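Local coordinates for protein EreC (Klebsiella pneumoniae, PDB 6XCQ) that probably hydrolyses the lactone ring of erythromycin and related macrolides, an esterase activity that confers resistance to these antibiotics, at residues A[36-41]-A[48-53]; A[40-45]-A[79-84]; A[390-395]-A[426-431]. The protein carries 1 engineered substitution. All blocks are in the same frame, centred on the assembly; numbering follows the deposited sequence. Where two conformers were deposited one is given.

Contact 1: A[36-41]-A[48-53]; sequences TRTLLQ and NEFEIL
The carboxylate of E49 is gripped by three consecutive residues, T36, R37 and T38, at the point where the chain leaves the edge strand 33-36. OE1 accepts three hydrogen bonds: from T36 OG1 at 2.8 Å, from T38 OG1 at 2.7 Å and from the backbone N of T38 at 2.9 Å. The amide uses the syn lone pair of OE1, whereas the two hydroxyls approach this oxygen from opposite faces of the carboxylate. OE2 takes the R37 backbone N at 2.9 Å (N-H...O 155°), from the same face as T36 OG1 and tilted out of the plane. A chi1 of 167° turns the T36 hydroxyl to OE1, and the two side chains cross at about a right angle. Next to this polar cluster, L39 CD1 packs against the F50 ring at its edge, 3.6 Å from CE1, and E49 CB lies over one ring face, nearer the rim than the centre. This buried half contrasts with the outer side, where R37 is exposed: its guanidinium leads away, NE staying 5.4 Å from E49 OE2, and makes its salt bridge with D391. T38 OG1 is also bonded to the backbone N of D46, inside the loop that joins the two segments. Four donors on one buried carboxylate, two of them backbone amides, would probably stabilise its negative charge and fix its rotation, tying the connection between 33-36 and 54-57 to its own start.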
loop_
_atom_site.group_PDB
_atom_site.type_symbol
_atom_site.label_atom_id
_atom_site.label_comp_id
_atom_site.label_asym_id
_atom_site.label_seq_id
_atom_site.Cartn_x
_atom_site.Cartn_y
_atom_site.Cartn_z
ATOM N N THR A 36 -16.722 15.112 -12.762
ATOM C CA THR A 36 -16.467 15.754 -11.474
ATOM C C THR A 36 -15.504 16.908 -11.691
ATOM O O THR A 36 -14.327 16.696 -12.008
ATOM C CB THR A 36 -15.935 14.776 -10.428
ATOM O OG1 THR A 36 -15.428 15.525 -9.315
ATOM C CG2 THR A 36 -14.846 13.873 -10.990
ATOM N N ARG A 37 -16.008 18.128 -11.521
ATOM C CA ARG A 37 -15.177 19.312 -11.695
ATOM C C ARG A 37 -14.397 19.685 -10.437
ATOM O O ARG A 37 -13.426 20.442 -10.528
ATOM C CB ARG A 37 -16.055 20.476 -12.165
ATOM C CG ARG A 37 -16.942 20.006 -13.309
ATOM C CD ARG A 37 -17.478 21.079 -14.200
ATOM N NE ARG A 37 -18.456 20.471 -15.097
ATOM C CZ ARG A 37 -18.162 19.930 -16.280
ATOM N NH1 ARG A 37 -16.912 19.946 -16.745
ATOM N NH2 ARG A 37 -19.127 19.391 -17.010
ATOM N N THR A 38 -14.770 19.159 -9.278
ATOM C CA THR A 38 -14.103 19.543 -8.044
ATOM C C THR A 38 -13.138 18.477 -7.529
ATOM O O THR A 38 -12.506 18.692 -6.489
ATOM C CB THR A 38 -15.140 19.895 -6.962
ATOM O OG1 THR A 38 -15.845 18.723 -6.529
ATOM C CG2 THR A 38 -16.146 20.920 -7.507
ATOM N N LEU A 39 -12.969 17.360 -8.252
ATOM C CA LEU A 39 -12.187 16.241 -7.718
ATOM C C LEU A 39 -10.767 16.663 -7.355
ATOM O O LEU A 39 -10.217 16.208 -6.344
ATOM C CB LEU A 39 -12.142 15.094 -8.722
ATOM C CG LEU A 39 -11.269 13.889 -8.334
ATOM C CD1 LEU A 39 -11.930 13.062 -7.244
ATOM C CD2 LEU A 39 -10.960 13.018 -9.546
ATOM N N LEU A 40 -10.155 17.535 -8.153
ATOM C CA LEU A 40 -8.776 17.920 -7.897
ATOM C C LEU A 40 -8.673 19.141 -6.996
ATOM O O LEU A 40 -7.592 19.724 -6.877
ATOM C CB LEU A 40 -8.044 18.162 -9.218
ATOM C CG LEU A 40 -8.083 16.956 -10.165
ATOM C CD1 LEU A 40 -7.474 17.313 -11.509
ATOM C CD2 LEU A 40 -7.404 15.721 -9.555
ATOM N N GLN A 41 -9.763 19.528 -6.341
ATOM C CA GLN A 41 -9.779 20.686 -5.450
ATOM C C GLN A 41 -10.387 20.272 -4.118
ATOM O O GLN A 41 -11.548 20.590 -3.823
ATOM C CB GLN A 41 -10.522 21.853 -6.105
ATOM C CG GLN A 41 -9.953 22.161 -7.493
ATOM C CD GLN A 41 -10.499 23.433 -8.090
ATOM O OE1 GLN A 41 -10.791 24.384 -7.371
ATOM N NE2 GLN A 41 -10.639 23.459 -9.416
ATOM N N ASN A 48 -22.027 16.520 -4.296
ATOM C CA ASN A 48 -23.003 15.943 -5.218
ATOM C C ASN A 48 -22.326 15.136 -6.307
ATOM O O ASN A 48 -22.922 14.191 -6.835
ATOM C CB ASN A 48 -23.868 17.028 -5.865
ATOM C CG ASN A 48 -24.644 17.815 -4.850
ATOM O OD1 ASN A 48 -25.603 17.315 -4.280
ATOM N ND2 ASN A 48 -24.211 19.045 -4.591
ATOM N N GLU A 49 -21.089 15.502 -6.670
ATOM C CA GLU A 49 -20.403 14.814 -7.762
ATOM C C GLU A 49 -20.016 13.381 -7.397
ATOM O O GLU A 49 -19.741 12.582 -8.294
ATOM C CB GLU A 49 -19.165 15.611 -8.185
ATOM C CG GLU A 49 -19.476 17.039 -8.588
ATOM C CD GLU A 49 -18.259 17.799 -9.114
ATOM O OE1 GLU A 49 -17.137 17.621 -8.596
ATOM O OE2 GLU A 49 -18.425 18.568 -10.074
ATOM N N PHE A 50 -20.006 13.033 -6.112
ATOM C CA PHE A 50 -19.626 11.693 -5.676
ATOM C C PHE A 50 -20.822 10.844 -5.257
ATOM O O PHE A 50 -20.636 9.720 -4.780
ATOM C CB PHE A 50 -18.584 11.806 -4.555
ATOM C CG PHE A 50 -17.433 12.698 -4.936
ATOM C CD1 PHE A 50 -16.405 12.214 -5.727
ATOM C CD2 PHE A 50 -17.428 14.042 -4.588
ATOM C CE1 PHE A 50 -15.373 13.042 -6.137
ATOM C CE2 PHE A 50 -16.396 14.877 -4.987
ATOM C CZ PHE A 50 -15.366 14.377 -5.769
ATOM N N GLU A 51 -22.049 11.336 -5.468
ATOM C CA GLU A 51 -23.232 10.580 -5.054
ATOM C C GLU A 51 -23.316 9.248 -5.772
ATOM O O GLU A 51 -23.921 8.302 -5.258
ATOM C CB GLU A 51 -24.509 11.388 -5.308
ATOM N N ILE A 52 -22.713 9.157 -6.962
ATOM C CA ILE A 52 -22.692 7.916 -7.725
ATOM C C ILE A 52 -22.036 6.778 -6.946
ATOM O O ILE A 52 -22.323 5.603 -7.203
ATOM C CB ILE A 52 -21.989 8.191 -9.076
ATOM C CG1 ILE A 52 -21.915 6.961 -9.962
ATOM C CG2 ILE A 52 -20.594 8.731 -8.857
ATOM C CD1 ILE A 52 -21.122 7.232 -11.232
ATOM N N LEU A 53 -21.174 7.096 -5.980
ATOM C CA LEU A 53 -20.475 6.084 -5.194
ATOM C C LEU A 53 -21.240 5.654 -3.954
ATOM O O LEU A 53 -20.847 4.666 -3.319
ATOM C CB LEU A 53 -19.105 6.606 -4.745
ATOM C CG LEU A 53 -18.129 7.157 -5.781
ATOM C CD1 LEU A 53 -16.903 7.769 -5.100
ATOM C CD2 LEU A 53 -17.715 6.070 -6.748
#

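Contact 2: A[40-45]-A[79-84]; sequences LQPQKL and RASLIR
R84 reaches out from helix 73-90 to P42, so that a loop without regular structure is fastened to a helix that packs on the mixed beta-sheet of the esterase through L82, on F343 and V425. From CB, which points toward the loop, the chain runs to CG, set anti to the carbonyl carbon, and on to CD, 3.3 Å from P42 O. A bend at chi3 (72°) turns the guanidinium back to the same carbonyl. NE lies 4.0 Å from P42 O and is engaged by E88 in a salt bridge; NH2 is hydrogen-bonded outside these two segments, and NH1 donates to P42 O at 2.8 Å (N-H...O 157°). The acceptor lies within 7° of the guanidinium plane, and the donor stands nearly along the C=O axis. L45 CB sits obliquely to this group. One turn earlier on the helix, S81 and A80 receive the apolar part of the loop: P42 CG packs on A80 CB at 3.9 Å, while the pyrrolidine ring and L45 CD1 gather round S81 OG. That hydroxyl has its polar partner in L39 O, so its approach to P42 is packing. L45 CD2 also rests against S81 O at 3.5 Å. W138 and Y142 of helix 126-146 also touch R84. NH1 has a second partner: a water that accepts from it at 3.0 Å and donates to L45 O.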
loop_
_atom_site.group_PDB
_atom_site.type_symbol
_atom_site.label_atom_id
_atom_site.label_comp_id
_atom_site.label_asym_id
_atom_site.label_seq_id
_atom_site.Cartn_x
_atom_site.Cartn_y
_atom_site.Cartn_z
ATOM N N LEU A 40 -10.155 17.535 -8.153
ATOM C CA LEU A 40 -8.776 17.920 -7.897
ATOM C C LEU A 40 -8.673 19.141 -6.996
ATOM O O LEU A 40 -7.592 19.724 -6.877
ATOM C CB LEU A 40 -8.044 18.162 -9.218
ATOM C CG LEU A 40 -8.083 16.956 -10.165
ATOM C CD1 LEU A 40 -7.474 17.313 -11.509
ATOM C CD2 LEU A 40 -7.404 15.721 -9.555
ATOM N N GLN A 41 -9.763 19.528 -6.341
ATOM C CA GLN A 41 -9.779 20.686 -5.450
ATOM C C GLN A 41 -10.387 20.272 -4.118
ATOM O O GLN A 41 -11.548 20.590 -3.823
ATOM C CB GLN A 41 -10.522 21.853 -6.105
ATOM C CG GLN A 41 -9.953 22.161 -7.493
ATOM C CD GLN A 41 -10.499 23.433 -8.090
ATOM O OE1 GLN A 41 -10.791 24.384 -7.371
ATOM N NE2 GLN A 41 -10.639 23.459 -9.416
ATOM N N PRO A 42 -9.615 19.573 -3.275
ATOM C CA PRO A 42 -10.174 19.042 -2.022
ATOM C C PRO A 42 -10.788 20.094 -1.111
ATOM O O PRO A 42 -11.698 19.771 -0.340
ATOM C CB PRO A 42 -8.957 18.382 -1.352
ATOM C CG PRO A 42 -7.967 18.161 -2.442
ATOM C CD PRO A 42 -8.185 19.255 -3.429
ATOM N N GLN A 43 -10.300 21.332 -1.161
ATOM C CA GLN A 43 -10.834 22.404 -0.335
ATOM C C GLN A 43 -12.169 22.940 -0.832
ATOM O O GLN A 43 -12.908 23.532 -0.039
ATOM C CB GLN A 43 -9.824 23.545 -0.256
ATOM C CG GLN A 43 -8.839 23.385 0.881
ATOM C CD GLN A 43 -8.072 22.073 0.812
ATOM O OE1 GLN A 43 -8.272 21.174 1.638
ATOM N NE2 GLN A 43 -7.178 21.963 -0.166
ATOM N N LYS A 44 -12.493 22.747 -2.112
ATOM C CA LYS A 44 -13.738 23.240 -2.698
ATOM C C LYS A 44 -14.596 22.093 -3.217
ATOM O O LYS A 44 -15.115 22.170 -4.330
ATOM C CB LYS A 44 -13.465 24.205 -3.860
ATOM C CG LYS A 44 -12.505 25.352 -3.574
ATOM C CD LYS A 44 -13.227 26.693 -3.640
ATOM N N LEU A 45 -14.771 21.037 -2.428
ATOM C CA LEU A 45 -15.404 19.825 -2.931
ATOM C C LEU A 45 -16.917 19.989 -3.047
ATOM O O LEU A 45 -17.570 20.488 -2.129
ATOM C CB LEU A 45 -15.084 18.647 -2.012
ATOM C CG LEU A 45 -15.114 17.300 -2.726
ATOM C CD1 LEU A 45 -14.004 17.271 -3.747
ATOM C CD2 LEU A 45 -14.955 16.168 -1.741
ATOM N N ARG A 79 -7.041 11.581 -4.214
ATOM C CA ARG A 79 -7.123 10.793 -2.985
ATOM C C ARG A 79 -7.595 11.649 -1.820
ATOM O O ARG A 79 -8.450 11.222 -1.037
ATOM C CB ARG A 79 -5.772 10.164 -2.656
ATOM C CG ARG A 79 -5.461 8.952 -3.485
ATOM C CD ARG A 79 -4.094 8.410 -3.162
ATOM N NE ARG A 79 -4.007 7.016 -3.568
ATOM C CZ ARG A 79 -2.927 6.261 -3.429
ATOM N NH1 ARG A 79 -1.823 6.773 -2.898
ATOM N NH2 ARG A 79 -2.957 4.995 -3.826
ATOM N N ALA A 80 -7.054 12.863 -1.693
ATOM C CA ALA A 80 -7.480 13.737 -0.607
ATOM C C ALA A 80 -8.968 14.043 -0.707
ATOM O O ALA A 80 -9.683 14.033 0.304
ATOM C CB ALA A 80 -6.661 15.026 -0.613
ATOM N N SER A 81 -9.459 14.297 -1.924
ATOM C CA SER A 81 -10.887 14.571 -2.081
ATOM C C SER A 81 -11.734 13.365 -1.683
ATOM O O SER A 81 -12.757 13.507 -1.009
ATOM C CB SER A 81 -11.188 14.979 -3.525
ATOM O OG SER A 81 -10.676 16.281 -3.778
ATOM N N LEU A 82 -11.341 12.170 -2.115
ATOM C CA LEU A 82 -12.156 11.007 -1.810
ATOM C C LEU A 82 -12.024 10.604 -0.342
ATOM O O LEU A 82 -12.950 10.016 0.217
ATOM C CB LEU A 82 -11.780 9.862 -2.741
ATOM C CG LEU A 82 -12.427 10.063 -4.114
ATOM C CD1 LEU A 82 -11.807 9.179 -5.173
ATOM C CD2 LEU A 82 -13.919 9.798 -3.996
ATOM N N ILE A 83 -10.900 10.921 0.296
ATOM C CA ILE A 83 -10.806 10.761 1.748
ATOM C C ILE A 83 -11.840 11.653 2.432
ATOM O O ILE A 83 -12.603 11.200 3.293
ATOM C CB ILE A 83 -9.369 11.059 2.228
ATOM C CG1 ILE A 83 -8.427 9.942 1.784
ATOM C CG2 ILE A 83 -9.302 11.198 3.744
ATOM C CD1 ILE A 83 -6.940 10.315 1.843
ATOM N N ARG A 84 -11.929 12.921 2.008
ATOM C CA ARG A 84 -12.957 13.817 2.544
ATOM C C ARG A 84 -14.350 13.211 2.411
ATOM O O ARG A 84 -15.134 13.209 3.366
ATOM C CB ARG A 84 -12.905 15.172 1.834
ATOM C CG ARG A 84 -11.919 16.156 2.436
ATOM C CD ARG A 84 -12.280 17.575 2.043
ATOM N NE ARG A 84 -13.484 18.003 2.745
ATOM C CZ ARG A 84 -14.246 19.025 2.378
ATOM N NH1 ARG A 84 -13.937 19.735 1.297
ATOM N NH2 ARG A 84 -15.325 19.327 3.092
HETATM O O HOH W 1 -16.202 21.382 0.306
#

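Contact 3: A[390-395]-A[426-431]; sequences EDSCLT and CVPSAG
C426, P428 and S392 bury the most surface here, and each meets the opposite segment differently. C426 contributes through its backbone: with C393 it forms an antiparallel hydrogen-bonded pair, C393 N giving to C426 O at 2.9 Å (N-H...O 147°) and C426 N to C393 O at 2.9 Å (160°). These reciprocal bonds and the 5.2 Å separation of C393 CA and C426 CA define the pair. Both cysteine side chains share one face of the sheet, but they are not joined to each other: C393 SG is in a disulfide with C387. S392 comes next, its CA 3.3 Å from C426 O. Its OG, set beside the backbone N (chi1 -53°), leans over the V427-P428 junction, 3.4 Å from P428 CD and 3.9 Å from V427 CG1. Where the strands part, the P428 ring turns back toward the first segment and its CG touches D391 C at 3.9 Å; the D391 carboxylate meanwhile pairs with R37. In the sheet, strand 392-396 lies between 33-36 and 423-427, and 338-345 follows on the far side of 423-427. Helix 379-387 covers the cysteine face through I383, and its last residue, C387, carries the other half of the disulfide.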
loop_
_atom_site.group_PDB
_atom_site.type_symbol
_atom_site.label_atom_id
_atom_site.label_comp_id
_atom_site.label_asym_id
_atom_site.label_seq_id
_atom_site.Cartn_x
_atom_site.Cartn_y
_atom_site.Cartn_z
ATOM N N GLU A 390 -12.662 16.975 -20.744
ATOM C CA GLU A 390 -12.544 18.325 -20.200
ATOM C C GLU A 390 -12.053 18.310 -18.754
ATOM O O GLU A 390 -10.970 18.829 -18.447
ATOM C CB GLU A 390 -13.893 19.030 -20.322
ATOM C CG GLU A 390 -13.997 20.337 -19.605
ATOM C CD GLU A 390 -14.760 21.329 -20.427
ATOM O OE1 GLU A 390 -14.113 22.210 -21.019
ATOM O OE2 GLU A 390 -15.995 21.199 -20.513
ATOM N N ASP A 391 -12.841 17.734 -17.846
ATOM C CA ASP A 391 -12.435 17.635 -16.441
ATOM C C ASP A 391 -12.265 16.163 -16.053
ATOM O O ASP A 391 -12.091 15.318 -16.936
ATOM C CB ASP A 391 -13.463 18.333 -15.537
ATOM C CG ASP A 391 -13.370 19.859 -15.597
ATOM O OD1 ASP A 391 -12.249 20.408 -15.565
ATOM O OD2 ASP A 391 -14.432 20.512 -15.657
ATOM N N SER A 392 -12.329 15.830 -14.754
ATOM C CA SER A 392 -12.206 14.441 -14.336
ATOM C C SER A 392 -13.539 13.711 -14.402
ATOM O O SER A 392 -14.606 14.307 -14.529
ATOM C CB SER A 392 -11.665 14.322 -12.910
ATOM O OG SER A 392 -10.466 15.038 -12.764
ATOM N N CYS A 393 -13.471 12.397 -14.218
ATOM C CA CYS A 393 -14.630 11.552 -14.439
ATOM C C CYS A 393 -14.661 10.431 -13.406
ATOM O O CYS A 393 -13.624 9.892 -13.024
ATOM C CB CYS A 393 -14.596 10.978 -15.860
ATOM S SG CYS A 393 -16.013 9.930 -16.257
ATOM N N LEU A 394 -15.868 10.057 -12.989
ATOM C CA LEU A 394 -16.083 8.949 -12.066
ATOM C C LEU A 394 -17.125 8.013 -12.663
ATOM O O LEU A 394 -18.215 8.465 -13.028
ATOM C CB LEU A 394 -16.549 9.483 -10.710
ATOM C CG LEU A 394 -16.869 8.559 -9.547
ATOM C CD1 LEU A 394 -15.687 7.661 -9.245
ATOM C CD2 LEU A 394 -17.199 9.428 -8.353
ATOM N N THR A 395 -16.796 6.719 -12.763
ATOM C CA THR A 395 -17.653 5.742 -13.417
ATOM C C THR A 395 -17.691 4.450 -12.614
ATOM O O THR A 395 -16.681 4.033 -12.040
ATOM C CB THR A 395 -17.194 5.448 -14.863
ATOM O OG1 THR A 395 -18.190 4.664 -15.530
ATOM C CG2 THR A 395 -15.888 4.677 -14.906
ATOM N N CYS A 426 -10.861 8.980 -13.130
ATOM C CA CYS A 426 -9.948 9.297 -14.219
ATOM C C CYS A 426 -9.712 10.802 -14.264
ATOM O O CYS A 426 -10.668 11.575 -14.376
ATOM C CB CYS A 426 -10.506 8.779 -15.547
ATOM S SG CYS A 426 -9.381 9.055 -16.947
ATOM N N VAL A 427 -8.451 11.215 -14.142
ATOM C CA VAL A 427 -8.078 12.629 -14.103
ATOM C C VAL A 427 -7.493 13.023 -15.460
ATOM O O VAL A 427 -7.162 12.144 -16.268
ATOM C CB VAL A 427 -7.100 12.906 -12.947
ATOM C CG1 VAL A 427 -7.735 12.499 -11.598
ATOM C CG2 VAL A 427 -5.770 12.166 -13.178
ATOM N N PRO A 428 -7.371 14.317 -15.774
ATOM C CA PRO A 428 -6.979 14.692 -17.142
ATOM C C PRO A 428 -5.512 14.459 -17.461
ATOM O O PRO A 428 -5.167 14.321 -18.643
ATOM C CB PRO A 428 -7.328 16.192 -17.207
ATOM C CG PRO A 428 -8.382 16.391 -16.167
ATOM C CD PRO A 428 -7.964 15.457 -15.046
ATOM N N SER A 429 -4.638 14.423 -16.462
ATOM C CA SER A 429 -3.203 14.388 -16.703
ATOM C C SER A 429 -2.551 13.771 -15.478
ATOM O O SER A 429 -3.167 13.689 -14.412
ATOM C CB SER A 429 -2.651 15.797 -16.967
ATOM O OG SER A 429 -2.983 16.648 -15.877
ATOM N N ALA A 430 -1.289 13.339 -15.629
ATOM C CA ALA A 430 -0.581 12.664 -14.525
ATOM C C ALA A 430 0.859 13.179 -14.453
ATOM O O ALA A 430 1.795 12.539 -14.930
ATOM C CB ALA A 430 -0.621 11.136 -14.685
ATOM N N GLY A 431 1.040 14.340 -13.828
ATOM C CA GLY A 431 2.353 14.934 -13.708
ATOM C C GLY A 431 3.084 14.486 -12.449
ATOM O O GLY A 431 2.471 14.163 -11.434
#

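How the contacts relate
Contacts 1 and 2 have centres 8 Å apart and share L40 and Q41; contact 3 lies 11 Å from the first and 14 Å from the second, all on one side of the chain's centre. Contacts 1 and 2 both use the loop that follows strand 33-36, whereas contact 3 comes far later, near the C-terminus. The mixed sheet joins them: edge strand 33-36 pairs with 392-396, and T36 N bonds S392 O at 2.9 Å. L40 CD2 meets V427 CG1 at 3.8 Å, linking contacts 2 and 3. N-terminal loop, helix 73-90 and C-terminal strands thus meet at the 33-36 edge of the sheet.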